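Local coordinates for protein beta-glucosidase (Chaetomella raphigera, PDB 6JXG) that probably hydrolyses terminal, non-reducing beta-D-glucosyl residues with release of beta-D-glucose, as a secreted family 3 glycoside hydrolase of cellulose degradation, at residues N68-P73 and N317-H322; A234-T239 and Y261-N266; N462-V467 and E490-L495. One frame throughout, in Å; residues are numbered along the deposited sequence.

The three contacts lie well apart and none touches another. Interaction 2 belongs to the N-terminal, TIM-barrel-type part of the chain, and interaction 3 to the C-terminal family 3 domain; their centres are about 51 Å apart. Interaction 1 is about 36 Å from each, centre to centre, with nearest atoms about 23 Å from interaction 2 and about 22 Å from interaction 3. Along the sequence, interaction 1 joins residues on both sides of interaction 2, whereas interaction 3 follows after both. The sugars at interactions 1 and 2 belong to surface glycans on the protein itself, and therefore mark no substrate pocket; interaction 3 is helix packing beside a sheet.

Interaction 1. Residues N68-P73 and N317-H322; sequences NVTAFP and NVQADH. With NAG (2-acetamido-2-deoxy-beta-D-glucopyranose), chain B.
An Asx turn at Asn317, followed by a type II' beta turn from Gln319 to His322, shapes the loop that leads into helix 323-332 and sets it against the loop 68-73. The buried end holds Thr70, Phe72 and His322. The His322 and Thr70 side chains cross at about a right angle, with His322 CB 3.5 Å from Thr70 OG1; this CB also touches the Phe72 ring, which Thr70 CG2 covers over the centre of one face. The polar ends here turn to helix 84-100: Thr70 OG1 and His322 ND1 both hydrogen-bond to Glu97 OE2, and His322 NE2 to Gln96 OE1. With both nitrogens held, the imidazole is fixed in rotation and may lean toward its protonated form. The closest packing centres on Asn68 and Gln319, where the loops cover each other most. Val318 N donates to Asn68 O over 3.3 Å, nearly along the C=O axis, and Gln319, extended beyond CG, lays CG 3.5 Å from Asn68 O. Gln319 N closes the Asx turn onto Asn317 OD1 at 3.2 Å, and its NE2 gives the same oxygen a second bond of 3.3 Å, both donors standing above the carbonyl plane. One water donates to Gln319 OE1 and Thr70 OG1, at 2.7 Å each. An alanine in place of Gln319 would remove the amide that holds this water and grips Asn317 OD1, and the turn would probably be less firmly held. The solvent side is looser: Asn317 is exposed, and Asn68, though most covered by the partner loop, stays partly exposed and carries an N-linked glycan. Asn317 CB comes within 3.6 Å of the sugar's O5, while its C1 is covalently joined to Asn68 ND2 at 1.4 Å.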
ATOM      1  N   ASN A  68      21.761   7.900   0.365  1.00 12.35           N
ATOM      2  CA  ASN A  68      21.282   9.279   0.613  1.00 12.88           C
ATOM      3  C   ASN A  68      19.919   9.498  -0.002  1.00 12.30           C
ATOM      4  O   ASN A  68      19.670  10.515  -0.613  1.00 10.98           O
ATOM      5  CB  ASN A  68      22.244  10.292   0.040  1.00 14.74           C
ATOM      6  CG  ASN A  68      23.305  10.677   1.009  1.00 18.15           C
ATOM      7  OD1 ASN A  68      23.081  10.690   2.239  1.00 17.64           O
ATOM      8  ND2 ASN A  68      24.487  10.966   0.488  1.00 22.81           N
ATOM      9  N   VAL A  69      19.025   8.536   0.265  1.00 11.85           N
ATOM     10  CA  VAL A  69      17.631   8.686  -0.061  1.00 11.61           C
ATOM     11  C   VAL A  69      16.804   8.469   1.248  1.00 11.69           C
ATOM     12  O   VAL A  69      17.323   8.067   2.268  1.00 10.94           O
ATOM     13  CB  VAL A  69      17.201   7.658  -1.133  1.00 11.76           C
ATOM     14  CG1 VAL A  69      18.058   7.791  -2.368  1.00 11.86           C
ATOM     15  CG2 VAL A  69      17.268   6.242  -0.595  1.00 12.30           C
ATOM     16  N   THR A  70      15.530   8.765   1.183  1.00 10.92           N
ATOM     17  CA  THR A  70      14.642   8.617   2.331  1.00 11.88           C
ATOM     18  C   THR A  70      14.001   7.220   2.320  1.00 10.96           C
ATOM     19  O   THR A  70      13.476   6.782   1.307  1.00 11.28           O
ATOM     20  CB  THR A  70      13.541   9.701   2.303  1.00 12.00           C
ATOM     21  OG1 THR A  70      14.170  10.989   2.401  1.00 12.02           O
ATOM     22  CG2 THR A  70      12.555   9.590   3.476  1.00 11.89           C
ATOM     23  N   ALA A  71      13.945   6.594   3.489  1.00 10.91           N
ATOM     24  CA  ALA A  71      13.236   5.345   3.658  1.00 11.26           C
ATOM     25  C   ALA A  71      11.868   5.692   4.310  1.00 10.61           C
ATOM     26  O   ALA A  71      11.773   5.899   5.519  1.00  9.62           O
ATOM     27  CB  ALA A  71      14.047   4.363   4.490  1.00 12.33           C
ATOM     28  N   PHE A  72      10.871   5.920   3.455  1.00 10.03           N
ATOM     29  CA  PHE A  72       9.574   6.338   3.878  1.00  9.73           C
ATOM     30  C   PHE A  72       8.856   5.182   4.572  1.00  9.57           C
ATOM     31  O   PHE A  72       9.234   4.031   4.428  1.00  9.92           O
ATOM     32  CB  PHE A  72       8.728   6.804   2.705  1.00 10.17           C
ATOM     33  CG  PHE A  72       9.236   8.062   1.996  1.00 10.54           C
ATOM     34  CD1 PHE A  72       8.946   9.326   2.463  1.00 10.75           C
ATOM     35  CD2 PHE A  72      10.070   7.950   0.908  1.00 10.35           C
ATOM     36  CE1 PHE A  72       9.451  10.443   1.789  1.00  9.96           C
ATOM     37  CE2 PHE A  72      10.546   9.060   0.236  1.00 11.25           C
ATOM     38  CZ  PHE A  72      10.244  10.310   0.724  1.00 10.01           C
ATOM     39  N   PRO A  73       7.808   5.477   5.346  1.00 10.07           N
ATOM     40  CA  PRO A  73       6.931   4.437   5.877  1.00 11.24           C
ATOM     41  C   PRO A  73       6.344   3.565   4.777  1.00 10.13           C
ATOM     42  O   PRO A  73       6.190   3.990   3.593  1.00 11.67           O
ATOM     43  CB  PRO A  73       5.817   5.229   6.561  1.00 11.22           C
ATOM     44  CG  PRO A  73       6.426   6.525   6.925  1.00 10.80           C
ATOM     45  CD  PRO A  73       7.469   6.811   5.865  1.00 10.98           C
ATOM     46  N   ASN A 317      22.783  13.916  -2.887  1.00 13.43           N
ATOM     47  CA  ASN A 317      21.979  13.614  -1.720  1.00 15.58           C
ATOM     48  C   ASN A 317      20.628  14.227  -1.997  1.00 13.80           C
ATOM     49  O   ASN A 317      20.542  15.436  -2.158  1.00 15.33           O
ATOM     50  CB  ASN A 317      22.595  14.186  -0.492  1.00 16.26           C
ATOM     51  CG  ASN A 317      21.632  14.233   0.690  1.00 17.07           C
ATOM     52  OD1 ASN A 317      20.748  13.419   0.834  1.00 16.17           O
ATOM     53  ND2 ASN A 317      21.886  15.145   1.578  1.00 18.08           N
ATOM     54  N   VAL A 318      19.605  13.403  -2.126  1.00 12.07           N
ATOM     55  CA  VAL A 318      18.287  13.916  -2.507  1.00 11.37           C
ATOM     56  C   VAL A 318      17.284  13.954  -1.336  1.00 11.22           C
ATOM     57  O   VAL A 318      16.112  14.149  -1.573  1.00 11.93           O
ATOM     58  CB  VAL A 318      17.725  13.102  -3.707  1.00 11.43           C
ATOM     59  CG1 VAL A 318      18.635  13.173  -4.938  1.00 12.49           C
ATOM     60  CG2 VAL A 318      17.505  11.665  -3.359  1.00 11.16           C
ATOM     61  N   GLN A 319      17.707  13.745  -0.107  1.00 11.40           N
ATOM     62  CA  GLN A 319      16.773  13.624   1.033  1.00 12.00           C
ATOM     63  C   GLN A 319      15.943  14.860   1.287  1.00 12.27           C
ATOM     64  O   GLN A 319      14.830  14.749   1.773  1.00 12.23           O
ATOM     65  CB  GLN A 319      17.489  13.291   2.308  1.00 12.53           C
ATOM     66  CG  GLN A 319      18.131  11.897   2.240  1.00 13.79           C
ATOM     67  CD  GLN A 319      18.861  11.582   3.519  1.00 14.86           C
ATOM     68  OE1 GLN A 319      18.253  11.412   4.551  1.00 14.75           O
ATOM     69  NE2 GLN A 319      20.195  11.554   3.454  1.00 15.94           N
ATOM     70  N   ALA A 320      16.520  16.020   1.003  1.00 12.40           N
ATOM     71  CA  ALA A 320      15.824  17.269   1.169  1.00 12.45           C
ATOM     72  C   ALA A 320      15.192  17.298   2.596  1.00 11.84           C
ATOM     73  O   ALA A 320      15.863  16.907   3.546  1.00 12.69           O
ATOM     74  CB  ALA A 320      14.820  17.453   0.030  1.00 11.98           C
ATOM     75  N   ASP A 321      13.948  17.762   2.729  1.00 12.05           N
ATOM     76  CA  ASP A 321      13.242  17.854   4.000  1.00 13.46           C
ATOM     77  C   ASP A 321      12.226  16.706   4.124  1.00 14.31           C
ATOM     78  O   ASP A 321      11.236  16.797   4.862  1.00 14.44           O
ATOM     79  CB  ASP A 321      12.528  19.236   4.108  1.00 14.57           C
ATOM     80  CG  ASP A 321      11.550  19.477   2.991  1.00 16.33           C
ATOM     81  OD1 ASP A 321      10.716  20.362   3.161  1.00 21.81           O
ATOM     82  OD2 ASP A 321      11.554  18.792   1.964  1.00 14.36           O
ATOM     83  N   HIS A 322      12.473  15.612   3.393  1.00 13.22           N
ATOM     84  CA  HIS A 322      11.460  14.524   3.321  1.00 13.26           C
ATOM     85  C   HIS A 322      11.290  13.730   4.582  1.00 12.92           C
ATOM     86  O   HIS A 322      10.327  12.961   4.700  1.00 14.74           O
ATOM     87  CB  HIS A 322      11.789  13.603   2.140  1.00 12.67           C
ATOM     88  CG  HIS A 322      11.783  14.314   0.824  1.00 12.05           C
ATOM     89  ND1 HIS A 322      12.661  13.994  -0.205  1.00 12.23           N
ATOM     90  CD2 HIS A 322      11.054  15.370   0.383  1.00 11.71           C
ATOM     91  CE1 HIS A 322      12.428  14.788  -1.230  1.00 11.68           C
ATOM     92  NE2 HIS A 322      11.476  15.638  -0.898  1.00 11.39           N
TER
HETATM   93  C1  NAG B 801      25.576  11.398   1.327  1.00 27.20           C
HETATM   94  C2  NAG B 801      26.970  10.924   0.926  1.00 31.38           C
HETATM   95  C3  NAG B 801      27.989  11.660   1.775  1.00 36.57           C
HETATM   96  C4  NAG B 801      27.819  13.142   1.519  1.00 36.32           C
HETATM   97  C5  NAG B 801      26.427  13.473   2.031  1.00 35.10           C
HETATM   98  C6  NAG B 801      26.042  14.945   2.038  1.00 35.57           C
HETATM   99  C7  NAG B 801      27.221   8.637   0.133  1.00 33.52           C
HETATM  100  C8  NAG B 801      27.334   7.175   0.440  1.00 32.95           C
HETATM  101  N2  NAG B 801      27.110   9.491   1.135  1.00 28.98           N
HETATM  102  O3  NAG B 801      29.264  11.238   1.356  1.00 37.23           O
HETATM  103  O4  NAG B 801      28.828  13.859   2.201  1.00 40.44           O
HETATM  104  O5  NAG B 801      25.537  12.811   1.173  1.00 28.83           O
HETATM  105  O6  NAG B 801      26.447  15.392   0.768  1.00 43.84           O
HETATM  106  O7  NAG B 801      27.238   9.027  -1.024  1.00 40.12           O
HETATM  107  O   HOH W   1      15.568  11.697   4.627  1.00 11.62           O

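Interaction 2. Residues A234-T239 and Y261-N266; sequences AAQHTT and YLWGSN. With NAG (2-acetamido-2-deoxy-beta-D-glucopyranose), chain C.
Gln236 reaches from a loop of the TIM-barrel-type domain across the turn that begins helix 265-272. Its CB points toward that turn, and with CG anti to the backbone N (chi1 173°) the chain runs out extended, sliding past Leu262 in the opposite direction. CG lies 4.1 Å from Leu262 CD1, and CD packs 3.9 Å from Leu262 CB. At the tip the amide splits its roles. NE2 rests against Leu262 CB and donates to a water at 2.9 Å, which also accepts from Trp263 N. OE1 sits over one face of the Trp263 indole, 2.9 Å above its plane and offset toward the rim; the angle rules out a bond to NE1, and OE1 is instead hydrogen-bonded to Ser242 OG of helix 239-245. The indole N-H points along its own plane to Thr239 O, 3.0 Å from NE1 and on a carbonyl lone pair (N-H...O 156°). In return Thr239 OG1 donates to Leu262 O over a short 2.5 Å, so the two loops are clasped in both directions. At the glycan side, Asn266 OD1 accepts from O6 of the sugar. Thr238 OG1 hydrogen-bonds to Glu211 OE1 and caps Gly241 N only weakly. The contact thus joins two helix starts, with Thr238 and Gly264 at the N-cap positions: helix 239-245, which follows barrel strand 228-231, and helix 265-272.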
ATOM      1  N   ALA A 234      11.203 -10.734 -15.340  1.00 11.73           N
ATOM      2  CA  ALA A 234      11.213 -12.045 -16.002  1.00 12.68           C
ATOM      3  C   ALA A 234       9.842 -12.738 -15.913  1.00 12.71           C
ATOM      4  O   ALA A 234       9.775 -13.976 -15.803  1.00 12.33           O
ATOM      5  CB  ALA A 234      12.330 -12.942 -15.475  1.00 12.85           C
ATOM      6  N   ALA A 235       8.761 -11.953 -15.933  1.00 12.73           N
ATOM      7  CA  ALA A 235       7.388 -12.510 -15.878  1.00 13.92           C
ATOM      8  C   ALA A 235       6.880 -12.727 -17.314  1.00 13.77           C
ATOM      9  O   ALA A 235       5.787 -13.252 -17.526  1.00 14.28           O
ATOM     10  CB  ALA A 235       6.426 -11.620 -15.068  1.00 13.39           C
ATOM     11  N   GLN A 236       7.693 -12.359 -18.332  1.00 14.11           N
ATOM     12  CA  GLN A 236       7.322 -12.613 -19.734  1.00 12.95           C
ATOM     13  C   GLN A 236       7.709 -14.092 -20.021  1.00 13.90           C
ATOM     14  O   GLN A 236       8.775 -14.528 -19.591  1.00 14.01           O
ATOM     15  CB  GLN A 236       8.088 -11.713 -20.710  1.00 13.25           C
ATOM     16  CG  GLN A 236       7.910 -11.995 -22.182  1.00 13.43           C
ATOM     17  CD  GLN A 236       8.757 -11.079 -23.063  1.00 12.65           C
ATOM     18  OE1 GLN A 236       8.262 -10.472 -24.026  1.00 13.81           O
ATOM     19  NE2 GLN A 236      10.017 -10.981 -22.735  1.00 11.59           N
ATOM     20  N   HIS A 237       6.875 -14.818 -20.751  1.00 13.40           N
ATOM     21  CA  HIS A 237       7.093 -16.237 -21.028  1.00 13.85           C
ATOM     22  C   HIS A 237       7.300 -16.538 -22.479  1.00 14.03           C
ATOM     23  O   HIS A 237       7.993 -17.505 -22.783  1.00 12.79           O
ATOM     24  CB  HIS A 237       5.909 -17.110 -20.538  1.00 15.00           C
ATOM     25  CG  HIS A 237       5.807 -17.083 -19.066  1.00 16.60           C
ATOM     26  ND1 HIS A 237       6.448 -17.994 -18.271  1.00 16.82           N
ATOM     27  CD2 HIS A 237       5.351 -16.110 -18.242  1.00 14.28           C
ATOM     28  CE1 HIS A 237       6.308 -17.645 -17.001  1.00 15.90           C
ATOM     29  NE2 HIS A 237       5.660 -16.494 -16.964  1.00 15.21           N
ATOM     30  N   THR A 238       6.633 -15.822 -23.369  1.00 13.97           N
ATOM     31  CA  THR A 238       6.779 -16.060 -24.810  1.00 15.60           C
ATOM     32  C   THR A 238       6.959 -14.774 -25.587  1.00 14.35           C
ATOM     33  O   THR A 238       6.534 -13.713 -25.146  1.00 14.66           O
ATOM     34  CB  THR A 238       5.521 -16.788 -25.376  1.00 16.03           C
ATOM     35  OG1 THR A 238       4.407 -15.904 -25.507  1.00 16.39           O
ATOM     36  CG2 THR A 238       5.130 -17.944 -24.470  1.00 17.66           C
ATOM     37  N   THR A 239       7.538 -14.873 -26.769  1.00 14.19           N
ATOM     38  CA  THR A 239       7.629 -13.724 -27.657  1.00 13.84           C
ATOM     39  C   THR A 239       6.216 -13.243 -28.115  1.00 15.99           C
ATOM     40  O   THR A 239       5.808 -12.063 -27.971  1.00 13.96           O
ATOM     41  CB  THR A 239       8.473 -14.086 -28.904  1.00 13.29           C
ATOM     42  OG1 THR A 239       9.778 -14.421 -28.512  1.00 11.56           O
ATOM     43  CG2 THR A 239       8.509 -12.916 -29.912  1.00 13.28           C
ATOM     44  N   TYR A 261      16.773 -12.928 -24.976  1.00 12.36           N
ATOM     45  CA  TYR A 261      15.743 -11.881 -25.085  1.00 13.65           C
ATOM     46  C   TYR A 261      14.553 -12.369 -25.941  1.00 13.86           C
ATOM     47  O   TYR A 261      14.700 -12.629 -27.162  1.00 13.44           O
ATOM     48  CB  TYR A 261      16.336 -10.585 -25.689  1.00 13.83           C
ATOM     49  CG  TYR A 261      17.429 -10.002 -24.875  1.00 13.84           C
ATOM     50  CD1 TYR A 261      17.204  -8.966 -23.984  1.00 13.71           C
ATOM     51  CD2 TYR A 261      18.721 -10.528 -24.964  1.00 15.69           C
ATOM     52  CE1 TYR A 261      18.239  -8.457 -23.223  1.00 14.47           C
ATOM     53  CE2 TYR A 261      19.756 -10.057 -24.187  1.00 15.38           C
ATOM     54  CZ  TYR A 261      19.541  -8.994 -23.346  1.00 15.48           C
ATOM     55  OH  TYR A 261      20.617  -8.539 -22.618  1.00 15.22           O
ATOM     56  N   LEU A 262      13.426 -12.571 -25.290  1.00 13.15           N
ATOM     57  CA  LEU A 262      12.209 -13.037 -26.013  1.00 14.25           C
ATOM     58  C   LEU A 262      11.699 -12.003 -26.961  1.00 13.40           C
ATOM     59  O   LEU A 262      11.037 -12.317 -27.939  1.00 14.67           O
ATOM     60  CB  LEU A 262      11.088 -13.441 -25.021  1.00 14.68           C
ATOM     61  CG  LEU A 262      11.374 -14.775 -24.333  1.00 16.03           C
ATOM     62  CD1 LEU A 262      10.571 -15.023 -23.080  1.00 16.25           C
ATOM     63  CD2 LEU A 262      11.118 -15.912 -25.319  1.00 16.96           C
ATOM     64  N   TRP A 263      12.035 -10.743 -26.697  1.00 13.07           N
ATOM     65  CA  TRP A 263      11.712  -9.642 -27.640  1.00 12.95           C
ATOM     66  C   TRP A 263      13.030  -9.216 -28.377  1.00 13.29           C
ATOM     67  O   TRP A 263      13.671 -10.095 -28.943  1.00 12.80           O
ATOM     68  CB  TRP A 263      10.958  -8.527 -26.953  1.00 11.83           C
ATOM     69  CG  TRP A 263       9.493  -8.787 -26.791  1.00 12.12           C
ATOM     70  CD1 TRP A 263       8.773  -9.928 -27.141  1.00 11.91           C
ATOM     71  CD2 TRP A 263       8.531  -7.901 -26.184  1.00 12.02           C
ATOM     72  NE1 TRP A 263       7.428  -9.763 -26.848  1.00 12.29           N
ATOM     73  CE2 TRP A 263       7.270  -8.545 -26.221  1.00 12.28           C
ATOM     74  CE3 TRP A 263       8.626  -6.666 -25.590  1.00 12.21           C
ATOM     75  CZ2 TRP A 263       6.123  -7.948 -25.731  1.00 13.69           C
ATOM     76  CZ3 TRP A 263       7.481  -6.063 -25.087  1.00 12.38           C
ATOM     77  CH2 TRP A 263       6.230  -6.667 -25.216  1.00 12.76           C
ATOM     78  N   GLY A 264      13.447  -7.957 -28.398  1.00 13.53           N
ATOM     79  CA  GLY A 264      14.625  -7.627 -29.176  1.00 14.82           C
ATOM     80  C   GLY A 264      14.430  -8.088 -30.649  1.00 15.92           C
ATOM     81  O   GLY A 264      13.295  -7.988 -31.210  1.00 15.17           O
ATOM     82  N   SER A 265      15.483  -8.688 -31.217  1.00 15.15           N
ATOM     83  CA  SER A 265      15.434  -9.255 -32.570  1.00 17.08           C
ATOM     84  C   SER A 265      14.404 -10.337 -32.677  1.00 16.08           C
ATOM     85  O   SER A 265      13.925 -10.551 -33.747  1.00 16.32           O
ATOM     86  CB  SER A 265      16.706  -9.993 -32.961  1.00 18.26           C
ATOM     87  OG  SER A 265      17.789  -9.186 -32.865  1.00 22.76           O
ATOM     88  N   ASN A 266      14.183 -11.110 -31.627  1.00 16.33           N
ATOM     89  CA  ASN A 266      13.091 -12.062 -31.656  1.00 16.70           C
ATOM     90  C   ASN A 266      11.706 -11.477 -31.929  1.00 15.39           C
ATOM     91  O   ASN A 266      10.960 -12.060 -32.669  1.00 15.45           O
ATOM     92  CB  ASN A 266      13.022 -12.860 -30.375  1.00 21.44           C
ATOM     93  CG  ASN A 266      13.762 -14.159 -30.467  1.00 27.19           C
ATOM     94  OD1 ASN A 266      13.721 -14.826 -31.484  1.00 35.58           O
ATOM     95  ND2 ASN A 266      14.473 -14.511 -29.419  1.00 26.68           N
TER
HETATM   96  C1  NAG C 802       8.067 -16.380 -35.610  1.00 22.65           C
HETATM   97  C2  NAG C 802       8.104 -17.933 -35.543  1.00 23.38           C
HETATM   98  C3  NAG C 802       8.174 -18.387 -34.105  1.00 22.89           C
HETATM   99  C4  NAG C 802       9.224 -17.617 -33.321  1.00 22.20           C
HETATM  100  C5  NAG C 802       9.087 -16.089 -33.510  1.00 21.48           C
HETATM  101  C6  NAG C 802      10.195 -15.246 -32.803  1.00 19.83           C
HETATM  102  C7  NAG C 802       6.931 -18.996 -37.388  1.00 26.34           C
HETATM  103  C8  NAG C 802       5.648 -19.641 -37.888  1.00 26.24           C
HETATM  104  N2  NAG C 802       6.937 -18.591 -36.117  1.00 24.57           N
HETATM  105  O3  NAG C 802       8.422 -19.792 -34.009  1.00 22.42           O
HETATM  106  O4  NAG C 802       9.038 -18.052 -31.987  1.00 19.58           O
HETATM  107  O5  NAG C 802       9.144 -15.782 -34.894  1.00 20.88           O
HETATM  108  O6  NAG C 802      11.442 -15.770 -33.162  1.00 19.66           O
HETATM  109  O7  NAG C 802       7.910 -18.789 -38.124  1.00 26.62           O
HETATM  110  O   HOH W   2      12.525  -9.868 -23.802  1.00  9.11           O

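Interaction 3. Residues N462-V467 and E490-L495; sequences NGTALV and EDILAL
Thr464 lays its methyl CG2 across Asp491 at about a right angle, 3.6 Å from CB of the aspartate. With OG1 anti to the carbonyl carbon (chi1 -75°), the hydroxyl reaches its partners through water. One water lies 2.5 Å from Thr464 OG1 and donates to Asp491 OD2 at 3.0 Å; a second, 3.3 Å from Thr464 OG1, accepts only weakly from Ile492 N. One helical turn on, Val467 forks toward two residues: CG2 meets Ile492 CD1 at 4.1 Å, and CG1 meets Leu495 CD1 at 3.8 Å. Both methyls are put in place by chi1 of -174°, which sets CG1 anti to the backbone N. Helices 463-471 and 490-493 belong to successive beta-alpha-beta crossovers through the parallel strands 431-438, 477-483 and 498-503 of the C-terminal domain. Val467 and Ile492 both rest on Ile436, which places the two helices on one side of that sheet. The chemistry is therefore graded: contacts between the methyls of Val467, Ile492 and Leu495 carry the inner side, whereas the end at exposed Asp491 combines the direct packing of the Thr464 methyl with polar groups linked through water, so cohesion there probably depends in part on solvent.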
ATOM      1  N   ASN A 462       9.321 -15.191  19.326  1.00 17.64           N
ATOM      2  CA  ASN A 462       8.756 -15.571  20.605  1.00 19.51           C
ATOM      3  C   ASN A 462       8.149 -14.372  21.326  1.00 17.86           C
ATOM      4  O   ASN A 462       8.220 -14.257  22.525  1.00 16.43           O
ATOM      5  CB  ASN A 462       9.841 -16.242  21.461  1.00 21.80           C
ATOM      6  CG  ASN A 462      10.359 -17.505  20.814  1.00 25.76           C
ATOM      7  OD1 ASN A 462       9.574 -18.352  20.454  1.00 29.58           O
ATOM      8  ND2 ASN A 462      11.649 -17.609  20.611  1.00 33.29           N
ATOM      9  N   GLY A 463       7.502 -13.497  20.572  1.00 17.20           N
ATOM     10  CA  GLY A 463       7.021 -12.254  21.112  1.00 17.27           C
ATOM     11  C   GLY A 463       5.943 -12.507  22.166  1.00 16.02           C
ATOM     12  O   GLY A 463       5.889 -11.844  23.192  1.00 15.68           O
ATOM     13  N   THR A 464       5.062 -13.435  21.913  1.00 16.33           N
ATOM     14  CA  THR A 464       3.988 -13.652  22.919  1.00 18.03           C
ATOM     15  C   THR A 464       4.642 -14.046  24.296  1.00 17.21           C
ATOM     16  O   THR A 464       4.372 -13.434  25.369  1.00 18.24           O
ATOM     17  CB  THR A 464       2.975 -14.668  22.432  1.00 18.83           C
ATOM     18  OG1 THR A 464       2.133 -14.056  21.430  1.00 18.04           O
ATOM     19  CG2 THR A 464       2.072 -15.184  23.645  1.00 20.17           C
ATOM     20  N   ALA A 465       5.552 -15.009  24.218  1.00 18.85           N
ATOM     21  CA  ALA A 465       6.301 -15.463  25.397  1.00 18.14           C
ATOM     22  C   ALA A 465       7.113 -14.359  26.063  1.00 18.89           C
ATOM     23  O   ALA A 465       7.150 -14.258  27.285  1.00 16.09           O
ATOM     24  CB  ALA A 465       7.134 -16.708  25.056  1.00 19.03           C
ATOM     25  N   LEU A 466       7.681 -13.427  25.292  1.00 18.86           N
ATOM     26  CA  LEU A 466       8.294 -12.265  25.887  1.00 17.06           C
ATOM     27  C   LEU A 466       7.344 -11.399  26.702  1.00 17.19           C
ATOM     28  O   LEU A 466       7.669 -10.932  27.845  1.00 18.56           O
ATOM     29  CB  LEU A 466       8.985 -11.385  24.810  1.00 17.74           C
ATOM     30  CG  LEU A 466       9.902 -10.284  25.315  1.00 17.97           C
ATOM     31  CD1 LEU A 466      11.031 -10.861  26.134  1.00 18.20           C
ATOM     32  CD2 LEU A 466      10.436  -9.496  24.099  1.00 18.64           C
ATOM     33  N   VAL A 467       6.214 -11.059  26.107  1.00 16.00           N
ATOM     34  CA  VAL A 467       5.190 -10.310  26.815  1.00 15.44           C
ATOM     35  C   VAL A 467       4.725 -11.046  28.079  1.00 16.04           C
ATOM     36  O   VAL A 467       4.654 -10.423  29.106  1.00 17.11           O
ATOM     37  CB  VAL A 467       3.966  -9.960  25.943  1.00 14.29           C
ATOM     38  CG1 VAL A 467       3.005  -9.051  26.730  1.00 14.62           C
ATOM     39  CG2 VAL A 467       4.456  -9.184  24.731  1.00 14.87           C
ATOM     40  N   GLU A 490      -4.876 -12.556  21.365  1.00 16.22           N
ATOM     41  CA  GLU A 490      -5.643 -13.114  22.482  1.00 17.59           C
ATOM     42  C   GLU A 490      -4.737 -13.508  23.667  1.00 17.72           C
ATOM     43  O   GLU A 490      -5.042 -13.203  24.797  1.00 16.70           O
ATOM     44  CB  GLU A 490      -6.448 -14.340  22.043  1.00 18.85           C
ATOM     45  CG  GLU A 490      -7.491 -14.033  20.983  1.00 18.71           C
ATOM     46  CD  GLU A 490      -8.464 -12.952  21.410  1.00 21.78           C
ATOM     47  OE1 GLU A 490      -8.435 -11.823  20.887  1.00 18.95           O
ATOM     48  OE2 GLU A 490      -9.251 -13.216  22.326  1.00 21.34           O
ATOM     49  N   ASP A 491      -3.592 -14.120  23.405  1.00 16.95           N
ATOM     50  CA  ASP A 491      -2.682 -14.419  24.525  1.00 17.85           C
ATOM     51  C   ASP A 491      -2.162 -13.204  25.266  1.00 17.76           C
ATOM     52  O   ASP A 491      -1.917 -13.248  26.511  1.00 16.84           O
ATOM     53  CB  ASP A 491      -1.465 -15.216  24.042  1.00 19.25           C
ATOM     54  CG  ASP A 491      -1.824 -16.591  23.584  1.00 22.46           C
ATOM     55  OD1 ASP A 491      -2.909 -17.054  23.969  1.00 21.37           O
ATOM     56  OD2 ASP A 491      -1.082 -17.168  22.742  1.00 24.18           O
ATOM     57  N   ILE A 492      -1.959 -12.105  24.539  1.00 17.55           N
ATOM     58  CA  ILE A 492      -1.441 -10.906  25.143  1.00 17.83           C
ATOM     59  C   ILE A 492      -2.540 -10.238  25.948  1.00 17.37           C
ATOM     60  O   ILE A 492      -2.306  -9.850  27.100  1.00 17.01           O
ATOM     61  CB  ILE A 492      -0.831  -9.966  24.094  1.00 17.78           C
ATOM     62  CG1 ILE A 492       0.455 -10.630  23.646  1.00 18.52           C
ATOM     63  CG2 ILE A 492      -0.669  -8.557  24.653  1.00 18.53           C
ATOM     64  CD1 ILE A 492       1.153  -9.922  22.494  1.00 17.79           C
ATOM     65  N   LEU A 493      -3.739 -10.158  25.372  1.00 16.15           N
ATOM     66  CA  LEU A 493      -4.890  -9.543  25.987  1.00 17.03           C
ATOM     67  C   LEU A 493      -5.385 -10.234  27.277  1.00 18.37           C
ATOM     68  O   LEU A 493      -5.990  -9.602  28.149  1.00 19.15           O
ATOM     69  CB  LEU A 493      -6.040  -9.521  24.969  1.00 17.03           C
ATOM     70  CG  LEU A 493      -5.896  -8.511  23.802  1.00 16.02           C
ATOM     71  CD1 LEU A 493      -6.875  -8.828  22.700  1.00 16.53           C
ATOM     72  CD2 LEU A 493      -6.019  -7.081  24.273  1.00 16.62           C
ATOM     73  N   ALA A 494      -5.092 -11.493  27.404  1.00 18.25           N
ATOM     74  CA  ALA A 494      -5.470 -12.274  28.584  1.00 20.70           C
ATOM     75  C   ALA A 494      -4.617 -11.915  29.775  1.00 22.68           C
ATOM     76  O   ALA A 494      -4.881 -12.379  30.850  1.00 22.09           O
ATOM     77  CB  ALA A 494      -5.359 -13.765  28.290  1.00 19.69           C
ATOM     78  N   LEU A 495      -3.611 -11.075  29.596  1.00 20.48           N
ATOM     79  CA  LEU A 495      -2.734 -10.691  30.683  1.00 21.38           C
ATOM     80  C   LEU A 495      -3.213  -9.470  31.388  1.00 23.34           C
ATOM     81  O   LEU A 495      -3.238  -8.393  30.799  1.00 19.87           O
ATOM     82  CB  LEU A 495      -1.301 -10.461  30.171  1.00 20.65           C
ATOM     83  CG  LEU A 495      -0.683 -11.694  29.502  1.00 22.36           C
ATOM     84  CD1 LEU A 495       0.539 -11.268  28.654  1.00 21.52           C
ATOM     85  CD2 LEU A 495      -0.254 -12.740  30.542  1.00 23.55           C
TER
HETATM   86  O   HOH W   3      -0.918 -12.880  21.456  1.00 19.29           O
HETATM   87  O   HOH W   4       0.556 -15.787  20.575  1.00 21.20           O